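Local coordinates for microcin B17-processing protein McbB (PDB 6GRH) that is needed, within the octameric microcin B17 synthetase, to process the inactive precursor peptide into microcin B17, a DNA gyrase poison, at residues B[169-173]-B[193-197]. Sequence-based numbering, arbitrary orientation.
Sequences IQSYY and HFCHI. With ZN (zinc ion), chain F.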
# COMPACT_ATOMS: atom_id res chain seq x y z
N ILE B 169 14.72 18.49 9.66
CA ILE B 169 14.09 18.16 8.39
C ILE B 169 15.22 18.10 7.41
O ILE B 169 16.16 18.87 7.53
CB ILE B 169 13.07 19.23 7.96
CG1 ILE B 169 11.87 19.14 8.89
CG2 ILE B 169 12.62 19.04 6.51
CD1 ILE B 169 10.96 20.33 8.86
N GLN B 170 15.16 17.15 6.49
CA GLN B 170 16.17 16.99 5.46
C GLN B 170 15.50 17.03 4.13
O GLN B 170 14.46 16.39 3.93
CB GLN B 170 16.90 15.65 5.58
CG GLN B 170 17.56 15.35 6.91
CD GLN B 170 16.61 14.88 8.01
OE1 GLN B 170 16.87 15.16 9.18
NE2 GLN B 170 15.59 14.13 7.68
N SER B 171 16.13 17.73 3.18
CA SER B 171 15.63 17.78 1.81
C SER B 171 16.76 17.56 0.81
O SER B 171 17.90 17.91 1.04
CB SER B 171 14.84 19.07 1.56
OG SER B 171 15.66 20.21 1.64
N TYR B 172 16.43 16.90 -0.29
CA TYR B 172 17.43 16.35 -1.21
C TYR B 172 16.66 15.83 -2.45
O TYR B 172 15.42 15.80 -2.45
CB TYR B 172 18.25 15.22 -0.53
CG TYR B 172 17.40 14.15 0.07
CD1 TYR B 172 16.84 14.29 1.32
CD2 TYR B 172 17.06 13.02 -0.67
CE1 TYR B 172 16.01 13.33 1.86
CE2 TYR B 172 16.23 12.05 -0.15
CZ TYR B 172 15.71 12.21 1.11
OH TYR B 172 14.87 11.28 1.61
N TYR B 173 17.41 15.44 -3.47
CA TYR B 173 16.87 15.03 -4.74
C TYR B 173 17.18 13.57 -4.97
O TYR B 173 18.24 13.09 -4.64
CB TYR B 173 17.40 15.91 -5.86
CG TYR B 173 17.05 17.36 -5.65
CD1 TYR B 173 15.88 17.90 -6.19
CD2 TYR B 173 17.87 18.20 -4.88
CE1 TYR B 173 15.55 19.25 -5.99
CE2 TYR B 173 17.56 19.54 -4.67
CZ TYR B 173 16.38 20.06 -5.22
OH TYR B 173 16.06 21.38 -5.00
N HIS B 193 16.15 10.65 8.90
CA HIS B 193 16.47 10.62 7.48
C HIS B 193 16.74 9.23 6.89
O HIS B 193 16.30 8.91 5.79
CB HIS B 193 17.70 11.43 7.21
CG HIS B 193 18.23 11.27 5.83
ND1 HIS B 193 17.55 11.73 4.73
CD2 HIS B 193 19.37 10.70 5.38
CE1 HIS B 193 18.26 11.44 3.65
NE2 HIS B 193 19.38 10.83 4.02
N PHE B 194 17.50 8.43 7.62
CA PHE B 194 17.91 7.10 7.12
C PHE B 194 16.69 6.17 7.03
O PHE B 194 16.56 5.39 6.08
CB PHE B 194 19.10 6.57 7.92
CG PHE B 194 20.32 7.41 7.75
CD1 PHE B 194 21.00 7.42 6.53
CD2 PHE B 194 20.72 8.29 8.74
CE1 PHE B 194 22.07 8.27 6.32
CE2 PHE B 194 21.83 9.12 8.55
CZ PHE B 194 22.49 9.12 7.34
N CYS B 195 15.73 6.34 7.95
CA CYS B 195 14.45 5.67 7.83
C CYS B 195 13.73 6.02 6.52
O CYS B 195 13.11 5.13 5.90
CB CYS B 195 13.56 5.97 9.04
SG CYS B 195 14.15 5.26 10.59
N HIS B 196 13.82 7.28 6.10
CA HIS B 196 13.19 7.77 4.88
C HIS B 196 13.88 7.27 3.63
O HIS B 196 13.21 6.68 2.71
CB HIS B 196 13.10 9.31 4.88
CG HIS B 196 12.03 9.82 5.79
ND1 HIS B 196 12.20 9.94 7.15
CD2 HIS B 196 10.75 10.17 5.53
CE1 HIS B 196 11.08 10.38 7.69
NE2 HIS B 196 10.18 10.52 6.73
N ILE B 197 15.19 7.48 3.56
CA ILE B 197 15.93 7.20 2.34
C ILE B 197 15.90 5.69 2.01
O ILE B 197 15.81 5.32 0.85
CB ILE B 197 17.36 7.77 2.42
CG1 ILE B 197 17.94 7.95 1.02
CG2 ILE B 197 18.25 6.88 3.26
CD1 ILE B 197 19.02 9.00 0.99
ZN ZN F . 16.10 6.14 11.53
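One aspartate outside both segments, D181, ties this contact together: although no hydrogen bond runs directly from strand to helix, its carboxylate bonds to Q170 NE2, Y172 OH and H193 ND1. With the polar groups held this way, the rings of Y172 and H193 meet as an offset edge-to-face pair, centroids 5.0 Å apart and planes at 89°. The imidazole presents its edge, and H193 CE1 lies over the tyrosine face, 3.4 Å from Y172 CE1. H193 NE2 bonds to Y148 OH. The Q170 amide, its OE1 hydrogen-bonded to Y157 OH of helix 150-160, packs on the H193 side chain (Q170 NE2 to H193 CB 3.5 Å), while Y172 CE2 reaches I197 CD1 at 4.3 Å. A backbone hydrogen bond from I197 N to H193 O, 2.9 Å long, closes the first helical turn, so that both residues fall on the face toward the strand. C195 does not join them: its SG binds zinc at 2.3 Å, completing a four-cysteine site with C192, C290 and C292. The contact thus seats the zinc-bearing start of helix 193-204 beside strand 167-174, which runs between strands 139-144 and 177-180 in the mixed sheet, while helix 150-160 packs against H193 and F194.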